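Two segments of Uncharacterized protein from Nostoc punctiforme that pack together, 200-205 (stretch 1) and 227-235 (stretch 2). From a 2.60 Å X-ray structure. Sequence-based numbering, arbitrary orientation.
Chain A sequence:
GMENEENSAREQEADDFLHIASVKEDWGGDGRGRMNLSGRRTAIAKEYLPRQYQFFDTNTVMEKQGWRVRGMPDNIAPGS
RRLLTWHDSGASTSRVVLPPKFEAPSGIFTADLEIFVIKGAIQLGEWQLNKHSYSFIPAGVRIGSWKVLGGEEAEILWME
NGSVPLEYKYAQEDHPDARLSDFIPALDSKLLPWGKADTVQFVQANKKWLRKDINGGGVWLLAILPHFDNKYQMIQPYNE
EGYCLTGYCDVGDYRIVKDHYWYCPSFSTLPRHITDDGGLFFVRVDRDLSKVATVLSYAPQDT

Stretch 1 200-205: VQFVQA
Stretch 2 227-235: HFDNKYQMI

The two stretches meet in a small, apolar contact, built around the rings of F202 and F228 and the selenomethionine side chain of M234, with no hydrogen bond passing between them. It buries 319 Å² in all, counting both sides, and joins parts of the chain at least 24 residues apart in sequence.

Stretch 1 has irregular backbone over most of its length. V200 and Q201 have phi/psi of -70/-31 and -76/-34, F202 shifts to -97/46, V203 returns to -67/-38, Q204 lies at -91/62, and A205 is extended at -168/166. A weak hydrogen bond from A205 N to V203 O, 3.1 Å, accompanies the bend before A205. Stretch 2 has two short strand segments, 228-229 and 233-235, separated by a turn. F228 (-88/142) and D229 (-159/103) are extended; N230 (-71/-10) and K231, with a positive phi (76/-40), form a turn that kinks the chain without reversing it, and Y232 (-127/176) leads into the second strand. The turn is held by Y232 N to N230 O at 2.9 Å, and by K231 N to the carboxylate oxygen D229 OD1 at 3.1 Å, with an N-H...O angle of 148°.

In register, Q201 lies across from N230, their CA atoms 5.9 Å apart, and Q204 across from F228, CA to CA 7.1 Å. As stretch 1 advances from Q201 to Q204, its partner in stretch 2 thus moves back from N230 to F228.

F228 is buried and gives up more surface to the contact than any other residue here, 82 Å². Its CB leaves sideways, but a t rotamer (chi1 177°, chi2 80°) carries the ring toward stretch 1. F202 likewise starts sideways and reaches across with chi1 -68° (m) and chi2 84°. The rings are nearly parallel, with planes at 22°, but slid apart: their centroids are 5.6 Å apart and they barely overlap, so the contact rests on the approach of F202 CD2 to F228 CZ at 3.7 Å. Carbonyl oxygens of stretch 1 also border the F228 ring, with Q204 O 3.8 Å from F228 CD1 and Q201 O 4.2 Å from F228 CE1.

M234 points toward stretch 1 from the second strand in an extended form (chi1 -66°, m; chi2 177° and chi3 -170°, both t). This long, unbranched side chain brings its terminal methyl to the other stretch, where M234 CE lies 3.4 Å from F202 CE1 and 3.2 Å from Q201 CB. M234 SE is 5.1 Å from the F202 ring centroid, 70° off the ring normal, an oblique sulfur-aromatic type of approach.

Q201 (chi1 -59°, m; chi2 82°, p; chi3 -1°) offers aliphatic CB to the methyl while its NE2 is hydrogen-bonded elsewhere in the structure, so a polar residue can serve an apolar contact. Q204, m in chi1 and chi2 (-60° and -62°; chi3 -117°), starts toward stretch 2, but its end leads away.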

# COMPACT_ATOMS: atom_id res chain seq x y z
N VAL A 200 13.58 -6.51 12.99
CA VAL A 200 12.64 -5.63 13.70
C VAL A 200 13.34 -4.55 14.55
O VAL A 200 12.80 -3.44 14.72
CB VAL A 200 11.65 -6.48 14.60
CG1 VAL A 200 10.78 -5.61 15.54
CG2 VAL A 200 10.78 -7.41 13.73
N GLN A 201 14.53 -4.87 15.06
CA GLN A 201 15.29 -3.93 15.90
C GLN A 201 15.97 -2.80 15.10
O GLN A 201 16.09 -1.68 15.61
CB GLN A 201 16.35 -4.66 16.74
CG GLN A 201 15.88 -5.78 17.72
CD GLN A 201 15.66 -7.16 17.09
OE1 GLN A 201 15.81 -7.34 15.89
NE2 GLN A 201 15.32 -8.13 17.93
N PHE A 202 16.42 -3.10 13.87
CA PHE A 202 17.07 -2.12 12.98
C PHE A 202 16.11 -1.48 11.96
O PHE A 202 16.43 -1.38 10.78
CB PHE A 202 18.27 -2.76 12.26
CG PHE A 202 19.42 -3.11 13.16
CD1 PHE A 202 19.43 -4.30 13.87
CD2 PHE A 202 20.51 -2.27 13.27
CE1 PHE A 202 20.52 -4.63 14.67
CE2 PHE A 202 21.59 -2.60 14.07
CZ PHE A 202 21.58 -3.77 14.78
N VAL A 203 14.92 -1.05 12.42
CA VAL A 203 13.92 -0.38 11.56
C VAL A 203 14.43 1.01 11.09
O VAL A 203 14.19 1.40 9.94
CB VAL A 203 12.49 -0.27 12.27
CG1 VAL A 203 11.55 0.78 11.62
CG2 VAL A 203 11.81 -1.63 12.32
N GLN A 204 15.14 1.73 11.97
CA GLN A 204 15.71 3.06 11.68
C GLN A 204 17.11 2.90 11.14
O GLN A 204 18.11 3.36 11.71
CB GLN A 204 15.70 3.94 12.94
CG GLN A 204 14.34 4.25 13.58
CD GLN A 204 13.36 5.02 12.68
OE1 GLN A 204 12.99 6.15 13.00
NE2 GLN A 204 12.98 4.43 11.55
N ALA A 205 17.17 2.23 9.99
CA ALA A 205 18.40 1.94 9.30
C ALA A 205 18.00 1.44 7.94
O ALA A 205 16.83 1.14 7.72
CB ALA A 205 19.20 0.90 10.03
N HIS A 227 21.00 9.49 15.71
CA HIS A 227 20.09 9.32 16.86
C HIS A 227 19.51 7.90 16.99
O HIS A 227 18.33 7.73 17.32
CB HIS A 227 18.92 10.33 16.84
CG HIS A 227 19.33 11.76 16.68
ND1 HIS A 227 18.57 12.68 16.01
CD2 HIS A 227 20.47 12.39 17.03
CE1 HIS A 227 19.18 13.85 16.02
NE2 HIS A 227 20.34 13.70 16.63
N PHE A 228 20.34 6.89 16.75
CA PHE A 228 19.93 5.49 16.81
C PHE A 228 20.10 4.94 18.21
O PHE A 228 21.06 5.28 18.90
CB PHE A 228 20.76 4.66 15.81
CG PHE A 228 20.47 3.17 15.83
CD1 PHE A 228 19.35 2.65 15.19
CD2 PHE A 228 21.34 2.28 16.46
CE1 PHE A 228 19.10 1.28 15.19
CE2 PHE A 228 21.10 0.90 16.47
CZ PHE A 228 19.98 0.40 15.84
N ASP A 229 19.15 4.09 18.62
CA ASP A 229 19.16 3.44 19.91
C ASP A 229 18.27 2.18 19.83
O ASP A 229 17.06 2.29 19.88
CB ASP A 229 18.68 4.41 21.00
CG ASP A 229 18.81 3.83 22.41
OD1 ASP A 229 19.23 2.68 22.57
OD2 ASP A 229 18.50 4.56 23.37
N ASN A 230 18.88 1.00 19.74
CA ASN A 230 18.10 -0.27 19.65
C ASN A 230 17.38 -0.66 20.96
O ASN A 230 16.68 -1.66 20.99
CB ASN A 230 18.92 -1.45 19.09
CG ASN A 230 20.03 -1.89 20.00
OD1 ASN A 230 20.17 -1.44 21.14
ND2 ASN A 230 20.87 -2.76 19.48
N LYS A 231 17.70 0.04 22.06
CA LYS A 231 17.04 -0.10 23.38
C LYS A 231 17.37 -1.31 24.23
O LYS A 231 17.52 -1.15 25.44
CB LYS A 231 15.49 0.04 23.22
CG LYS A 231 15.12 1.42 22.64
CD LYS A 231 13.83 1.45 21.84
CE LYS A 231 13.74 2.77 21.05
NZ LYS A 231 12.61 2.79 20.08
N TYR A 232 17.52 -2.50 23.63
CA TYR A 232 17.77 -3.71 24.39
C TYR A 232 18.99 -4.47 23.89
O TYR A 232 19.62 -4.08 22.92
CB TYR A 232 16.54 -4.61 24.25
CG TYR A 232 15.23 -3.85 24.17
CD1 TYR A 232 14.71 -3.18 25.27
CD2 TYR A 232 14.49 -3.82 22.98
CE1 TYR A 232 13.51 -2.48 25.19
CE2 TYR A 232 13.29 -3.13 22.89
CZ TYR A 232 12.80 -2.47 23.99
OH TYR A 232 11.60 -1.79 23.90
N GLN A 233 19.33 -5.56 24.58
CA GLN A 233 20.43 -6.41 24.17
C GLN A 233 19.84 -7.34 23.12
O GLN A 233 18.62 -7.37 22.95
CB GLN A 233 21.01 -7.23 25.33
CG GLN A 233 21.52 -6.38 26.48
CD GLN A 233 22.17 -7.19 27.59
OE1 GLN A 233 22.93 -8.13 27.34
NE2 GLN A 233 21.90 -6.80 28.82
N MSE A 234 20.69 -8.08 22.42
CA MSE A 234 20.24 -9.02 21.38
C MSE A 234 20.92 -10.38 21.41
O MSE A 234 22.13 -10.48 21.25
CB MSE A 234 20.46 -8.44 20.00
CG MSE A 234 19.64 -7.22 19.67
SE MSE A 234 20.21 -6.64 17.89
CE MSE A 234 19.39 -5.05 17.80
N ILE A 235 20.12 -11.42 21.59
CA ILE A 235 20.60 -12.78 21.57
C ILE A 235 20.59 -13.12 20.07
O ILE A 235 19.54 -13.06 19.42
CB ILE A 235 19.75 -13.71 22.42
CG1 ILE A 235 19.73 -13.22 23.88
CG2 ILE A 235 20.28 -15.15 22.31
CD1 ILE A 235 18.73 -13.88 24.77